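Local coordinates for protein acetyltransferase (Agrobacterium tumefaciens, PDB 2FSR) that probably transfers an acetyl group from acetyl-coenzyme A to an amine-bearing acceptor, as a GNAT-family acetyltransferase, at residues Pro147-Pro155 with Pro176-Tyr187. Sequence-based numbering, arbitrary orientation. Where two conformers were deposited one is given.
Sequences PTLVSYVSP and PRSDPEDLVYRY
Val150 CG1 lies over one face of the Arg186 guanidinium, 3.4 Å off the plane and displaced from the centre of the group, while Thr148 OG1 takes the edge. The bond from Arg186 NH1 to Thr148 OG1 measures 2.9 Å at 163°, with the oxygen exactly in the guanidinium plane. Extended through chi1 and chi2, the Arg186 chain bends at chi3 (-57°), which brings NH1 to Thr148; salt bridges to Glu112 and Asp172 grip NH2 and NE, so three partners fix the group's rotation. The Tyr152 ring, on the same side of the sheet, meets Val184 CG2 at its edge, CD1 to CG2 being 3.7 Å. Its hydroxyl donates to a water that in turn donates to Pro176 O, and it also bonds Glu112 N.

On the reverse side, Tyr187 OH donates in the ring plane to Ser151 OG, 2.6 Å away. With CG anti to the carbonyl carbon, the Tyr187 ring slants across to the neighbouring strand. Ser151 OG is also bonded to Leu115 O, which gives this buried hydroxyl a second partner. Farther along, Val153 CG2 touches the edge of the Tyr185 ring at CD2, 3.9 Å.

The backbone evidence is a pair of bonds at Ser151-Tyr185 and another at Val153-Leu183, where Leu183 N reaches Val153 O at 2.8 Å. Strand directions differ by 157°. Helices 158-166 and 128-143 pack against the Tyr187 side. After helix 158-166 come strand 170-171 and then strand 183-187, which inserts between 170-171 and 149-153, consistent with the antiparallel C-terminal part of a GNAT fold.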
ATOM      1  N   PRO A 147      -3.522  10.127 -13.071  1.00 18.54           N
ATOM      2  CA  PRO A 147      -2.639  10.317 -14.225  1.00 18.89           C
ATOM      3  C   PRO A 147      -1.291   9.597 -14.127  1.00 18.21           C
ATOM      4  O   PRO A 147      -0.652   9.370 -15.158  1.00 19.14           O
ATOM      5  CB  PRO A 147      -2.443  11.834 -14.281  1.00 18.92           C
ATOM      6  CG  PRO A 147      -2.704  12.322 -12.900  1.00 19.84           C
ATOM      7  CD  PRO A 147      -3.707  11.368 -12.299  1.00 19.08           C
ATOM      8  N   THR A 148      -0.867   9.246 -12.913  1.00 16.58           N
ATOM      9  CA  THR A 148       0.381   8.504 -12.695  1.00 15.27           C
ATOM     10  C   THR A 148       0.371   7.916 -11.292  1.00 13.86           C
ATOM     11  O   THR A 148      -0.502   8.238 -10.488  1.00 12.86           O
ATOM     12  CB  THR A 148       1.657   9.398 -12.903  1.00 15.00           C
ATOM     13  OG1 THR A 148       2.835   8.571 -12.940  1.00 14.40           O
ATOM     14  CG2 THR A 148       1.815  10.441 -11.798  1.00 15.58           C
ATOM     15  N   LEU A 149       1.359   7.080 -11.009  1.00 12.83           N
ATOM     16  CA  LEU A 149       1.530   6.472  -9.691  1.00 11.50           C
ATOM     17  C   LEU A 149       3.004   6.060  -9.585  1.00 10.03           C
ATOM     18  O   LEU A 149       3.621   5.684 -10.601  1.00  9.62           O
ATOM     19  CB  LEU A 149       0.618   5.253  -9.597  1.00 12.75           C
ATOM     20  CG  LEU A 149       0.321   4.606  -8.265  1.00 12.98           C
ATOM     21  CD1 LEU A 149      -0.294   5.575  -7.218  1.00 12.47           C
ATOM     22  CD2 LEU A 149      -0.628   3.428  -8.536  1.00 12.63           C
ATOM     23  N   VAL A 150       3.591   6.163  -8.391  1.00  8.48           N
ATOM     24  CA  VAL A 150       5.013   5.808  -8.198  1.00  7.65           C
ATOM     25  C   VAL A 150       5.183   4.849  -7.027  1.00  8.71           C
ATOM     26  O   VAL A 150       4.266   4.658  -6.251  1.00  8.40           O
ATOM     27  CB  VAL A 150       5.933   7.037  -7.980  1.00  7.41           C
ATOM     28  CG1 VAL A 150       5.856   8.000  -9.166  1.00  7.19           C
ATOM     29  CG2 VAL A 150       5.550   7.756  -6.702  1.00  9.57           C
ATOM     30  N   SER A 151       6.363   4.250  -6.920  1.00  8.49           N
ATOM     31  CA  SER A 151       6.798   3.599  -5.678  1.00  8.64           C
ATOM     32  C   SER A 151       8.202   4.071  -5.329  1.00 10.01           C
ATOM     33  O   SER A 151       9.087   4.082  -6.196  1.00 10.09           O
ATOM     34  CB  SER A 151       6.805   2.075  -5.839  1.00  8.67           C
ATOM     35  OG  SER A 151       5.520   1.532  -5.997  1.00  8.06           O
ATOM     36  N   TYR A 152       8.423   4.453  -4.064  1.00 10.74           N
ATOM     37  CA  TYR A 152       9.768   4.809  -3.571  1.00 11.81           C
ATOM     38  C   TYR A 152      10.408   3.543  -3.021  1.00 13.66           C
ATOM     39  O   TYR A 152       9.844   2.905  -2.123  1.00 14.92           O
ATOM     40  CB  TYR A 152       9.715   5.919  -2.495  1.00 11.99           C
ATOM     41  CG  TYR A 152       8.997   7.153  -3.020  1.00 11.86           C
ATOM     42  CD1 TYR A 152       9.444   7.795  -4.171  1.00 14.07           C
ATOM     43  CD2 TYR A 152       7.865   7.662  -2.384  1.00 11.73           C
ATOM     44  CE1 TYR A 152       8.777   8.912  -4.677  1.00 11.90           C
ATOM     45  CE2 TYR A 152       7.200   8.785  -2.883  1.00  9.75           C
ATOM     46  CZ  TYR A 152       7.657   9.394  -4.029  1.00 11.44           C
ATOM     47  OH  TYR A 152       7.013  10.486  -4.550  1.00 10.40           O
ATOM     48  N   VAL A 153      11.570   3.188  -3.565  1.00 14.02           N
ATOM     49  CA  VAL A 153      12.235   1.921  -3.204  1.00 16.28           C
ATOM     50  C   VAL A 153      13.721   2.184  -2.944  1.00 17.29           C
ATOM     51  O   VAL A 153      14.385   2.817  -3.755  1.00 18.46           O
ATOM     52  CB  VAL A 153      12.088   0.869  -4.362  1.00 15.68           C
ATOM     53  CG1 VAL A 153      12.786  -0.463  -4.013  1.00 16.37           C
ATOM     54  CG2 VAL A 153      10.637   0.623  -4.714  1.00 16.56           C
ATOM     55  N   SER A 154      14.236   1.735  -1.801  0.50 19.20           N
ATOM     56  CA  SER A 154      15.672   1.885  -1.517  0.50 20.77           C
ATOM     57  C   SER A 154      16.503   1.017  -2.483  0.50 21.51           C
ATOM     58  O   SER A 154      16.076  -0.096  -2.808  0.50 21.91           O
ATOM     59  CB  SER A 154      15.969   1.558  -0.046  0.50 20.88           C
ATOM     60  OG  SER A 154      15.132   0.519   0.441  0.50 21.80           O
ATOM     61  N   PRO A 155      17.675   1.521  -2.945  1.00 22.21           N
ATOM     62  CA  PRO A 155      18.462   0.878  -4.014  1.00 22.82           C
ATOM     63  C   PRO A 155      18.989  -0.509  -3.635  1.00 23.10           C
ATOM     64  O   PRO A 155      19.457  -1.245  -4.512  1.00 24.26           O
ATOM     65  CB  PRO A 155      19.617   1.857  -4.254  1.00 22.83           C
ATOM     66  CG  PRO A 155      19.756   2.595  -2.978  1.00 23.42           C
ATOM     67  CD  PRO A 155      18.365   2.716  -2.420  1.00 22.37           C
ATOM     68  N   PRO A 176      10.693  13.472  -8.336  1.00 11.11           N
ATOM     69  CA  PRO A 176      11.050  13.982  -7.027  1.00 11.19           C
ATOM     70  C   PRO A 176      10.981  12.871  -5.980  1.00 12.30           C
ATOM     71  O   PRO A 176      10.295  11.868  -6.168  1.00 12.16           O
ATOM     72  CB  PRO A 176       9.962  15.035  -6.747  1.00 11.11           C
ATOM     73  CG  PRO A 176       8.807  14.609  -7.549  1.00 10.79           C
ATOM     74  CD  PRO A 176       9.396  14.004  -8.805  1.00  9.93           C
ATOM     75  N   ARG A 177      11.691  13.064  -4.878  1.00 13.82           N
ATOM     76  CA  ARG A 177      11.767  12.047  -3.842  1.00 15.31           C
ATOM     77  C   ARG A 177      12.328  12.719  -2.603  1.00 17.04           C
ATOM     78  O   ARG A 177      13.154  13.633  -2.699  1.00 17.51           O
ATOM     79  CB  ARG A 177      12.682  10.887  -4.279  1.00 15.33           C
ATOM     80  CG  ARG A 177      14.143  11.272  -4.512  1.00 14.48           C
ATOM     81  CD  ARG A 177      14.842  10.289  -5.448  1.00 13.82           C
ATOM     82  NE  ARG A 177      14.349  10.448  -6.814  1.00 12.90           N
ATOM     83  CZ  ARG A 177      14.497   9.574  -7.804  1.00 13.71           C
ATOM     84  NH1 ARG A 177      15.129   8.416  -7.630  1.00 15.70           N
ATOM     85  NH2 ARG A 177      13.985   9.857  -8.987  1.00 14.86           N
ATOM     86  N   SER A 178      11.903  12.233  -1.443  0.50 18.04           N
ATOM     87  CA  SER A 178      12.327  12.787  -0.164  0.50 19.16           C
ATOM     88  C   SER A 178      13.727  12.345   0.253  0.50 19.65           C
ATOM     89  O   SER A 178      14.449  13.103   0.907  0.50 19.77           O
ATOM     90  CB  SER A 178      11.314  12.425   0.916  0.50 19.04           C
ATOM     91  OG  SER A 178      10.018  12.846   0.535  0.50 20.09           O
ATOM     92  N   ASP A 179      14.096  11.119  -0.118  1.00 19.88           N
ATOM     93  CA  ASP A 179      15.428  10.579   0.135  1.00 21.01           C
ATOM     94  C   ASP A 179      16.188  10.518  -1.190  1.00 21.54           C
ATOM     95  O   ASP A 179      15.805   9.760  -2.081  1.00 21.59           O
ATOM     96  CB  ASP A 179      15.314   9.196   0.789  1.00 21.42           C
ATOM     97  CG  ASP A 179      16.670   8.586   1.158  1.00 22.52           C
ATOM     98  OD1 ASP A 179      17.734   9.011   0.635  1.00 23.42           O
ATOM     99  OD2 ASP A 179      16.649   7.647   1.978  1.00 26.04           O
ATOM    100  N   PRO A 180      17.252  11.328  -1.333  1.00 22.15           N
ATOM    101  CA  PRO A 180      18.030  11.407  -2.574  1.00 22.69           C
ATOM    102  C   PRO A 180      18.578  10.070  -3.071  1.00 22.67           C
ATOM    103  O   PRO A 180      18.860   9.927  -4.269  1.00 23.31           O
ATOM    104  CB  PRO A 180      19.192  12.332  -2.196  1.00 22.51           C
ATOM    105  CG  PRO A 180      18.650  13.166  -1.120  1.00 23.63           C
ATOM    106  CD  PRO A 180      17.777  12.259  -0.315  1.00 22.38           C
ATOM    107  N   GLU A 181      18.709   9.106  -2.160  0.70 23.00           N
ATOM    108  CA  GLU A 181      19.284   7.798  -2.478  0.70 23.14           C
ATOM    109  C   GLU A 181      18.236   6.766  -2.896  0.70 22.46           C
ATOM    110  O   GLU A 181      18.582   5.667  -3.333  0.70 22.76           O
ATOM    111  CB  GLU A 181      20.102   7.265  -1.291  0.70 23.55           C
ATOM    112  CG  GLU A 181      21.250   8.174  -0.842  0.70 26.35           C
ATOM    113  CD  GLU A 181      22.358   8.302  -1.881  0.70 29.19           C
ATOM    114  OE1 GLU A 181      22.604   7.331  -2.632  0.70 31.60           O
ATOM    115  OE2 GLU A 181      22.990   9.380  -1.937  0.70 31.84           O
ATOM    116  N   ASP A 182      16.958   7.116  -2.757  1.00 21.35           N
ATOM    117  CA  ASP A 182      15.868   6.242  -3.198  1.00 19.75           C
ATOM    118  C   ASP A 182      15.783   6.154  -4.710  1.00 17.92           C
ATOM    119  O   ASP A 182      16.183   7.081  -5.431  1.00 17.18           O
ATOM    120  CB  ASP A 182      14.515   6.703  -2.650  1.00 19.91           C
ATOM    121  CG  ASP A 182      14.183   6.096  -1.301  1.00 21.69           C
ATOM    122  OD1 ASP A 182      14.997   5.288  -0.771  1.00 22.71           O
ATOM    123  OD2 ASP A 182      13.089   6.418  -0.774  1.00 21.25           O
ATOM    124  N   LEU A 183      15.277   5.017  -5.168  1.00 16.94           N
ATOM    125  CA  LEU A 183      14.848   4.854  -6.543  1.00 15.68           C
ATOM    126  C   LEU A 183      13.353   5.159  -6.620  1.00 14.40           C
ATOM    127  O   LEU A 183      12.621   5.002  -5.633  1.00 14.07           O
ATOM    128  CB  LEU A 183      15.114   3.427  -7.017  1.00 17.18           C
ATOM    129  CG  LEU A 183      16.564   2.945  -6.868  1.00 17.23           C
ATOM    130  CD1 LEU A 183      16.638   1.525  -7.388  1.00 19.68           C
ATOM    131  CD2 LEU A 183      17.570   3.849  -7.557  1.00 20.40           C
ATOM    132  N   VAL A 184      12.898   5.574  -7.800  1.00 12.12           N
ATOM    133  CA  VAL A 184      11.468   5.780  -8.024  1.00 10.84           C
ATOM    134  C   VAL A 184      11.020   4.968  -9.219  1.00 10.55           C
ATOM    135  O   VAL A 184      11.487   5.196 -10.343  1.00 10.31           O
ATOM    136  CB  VAL A 184      11.125   7.253  -8.281  1.00 10.76           C
ATOM    137  CG1 VAL A 184       9.634   7.418  -8.482  1.00 11.27           C
ATOM    138  CG2 VAL A 184      11.580   8.113  -7.116  1.00 10.82           C
ATOM    139  N   TYR A 185      10.135   4.018  -8.967  1.00  8.84           N
ATOM    140  CA  TYR A 185       9.436   3.325 -10.041  1.00  8.46           C
ATOM    141  C   TYR A 185       8.150   4.047 -10.384  1.00  9.49           C
ATOM    142  O   TYR A 185       7.433   4.476  -9.492  1.00  9.06           O
ATOM    143  CB  TYR A 185       9.128   1.881  -9.632  1.00  8.55           C
ATOM    144  CG  TYR A 185      10.333   0.976  -9.712  1.00 10.16           C
ATOM    145  CD1 TYR A 185      10.654   0.364 -10.909  1.00  8.58           C
ATOM    146  CD2 TYR A 185      11.145   0.750  -8.611  1.00  9.97           C
ATOM    147  CE1 TYR A 185      11.740  -0.482 -11.019  1.00 10.06           C
ATOM    148  CE2 TYR A 185      12.268  -0.085  -8.708  1.00 11.05           C
ATOM    149  CZ  TYR A 185      12.546  -0.691  -9.927  1.00 10.94           C
ATOM    150  OH  TYR A 185      13.644  -1.514 -10.045  1.00 13.30           O
ATOM    151  N   ARG A 186       7.872   4.173 -11.678  1.00  9.23           N
ATOM    152  CA  ARG A 186       6.636   4.811 -12.117  1.00  9.09           C
ATOM    153  C   ARG A 186       5.766   3.838 -12.913  1.00  9.52           C
ATOM    154  O   ARG A 186       6.289   3.039 -13.709  1.00 10.06           O
ATOM    155  CB  ARG A 186       6.933   6.063 -12.940  1.00  8.93           C
ATOM    156  CG  ARG A 186       5.668   6.854 -13.310  1.00  9.62           C
ATOM    157  CD  ARG A 186       5.982   8.160 -14.026  1.00  8.02           C
ATOM    158  NE  ARG A 186       6.864   9.034 -13.267  1.00  8.16           N
ATOM    159  CZ  ARG A 186       6.470   9.879 -12.301  1.00  7.59           C
ATOM    160  NH1 ARG A 186       5.188   9.971 -11.954  1.00  8.79           N
ATOM    161  NH2 ARG A 186       7.367  10.637 -11.685  1.00  8.49           N
ATOM    162  N   TYR A 187       4.454   3.890 -12.659  1.00 10.24           N
ATOM    163  CA  TYR A 187       3.476   3.028 -13.334  1.00 11.75           C
ATOM    164  C   TYR A 187       2.581   3.869 -14.212  1.00 13.61           C
ATOM    165  O   TYR A 187       2.303   5.023 -13.887  1.00 14.00           O
ATOM    166  CB  TYR A 187       2.584   2.288 -12.314  1.00 11.28           C
ATOM    167  CG  TYR A 187       3.373   1.662 -11.202  1.00 10.12           C
ATOM    168  CD1 TYR A 187       4.063   0.466 -11.393  1.00  9.38           C
ATOM    169  CD2 TYR A 187       3.449   2.273  -9.966  1.00  9.37           C
ATOM    170  CE1 TYR A 187       4.816  -0.092 -10.376  1.00  8.48           C
ATOM    171  CE2 TYR A 187       4.189   1.733  -8.937  1.00 10.42           C
ATOM    172  CZ  TYR A 187       4.867   0.536  -9.135  1.00  9.49           C
ATOM    173  OH  TYR A 187       5.617  -0.031  -8.130  1.00 10.21           O
TER
HETATM  174  O   HOH W   1       2.674   7.386 -15.264  1.00 15.88           O
HETATM  175  O   HOH W   2       7.833  10.979  -6.975  1.00 11.41           O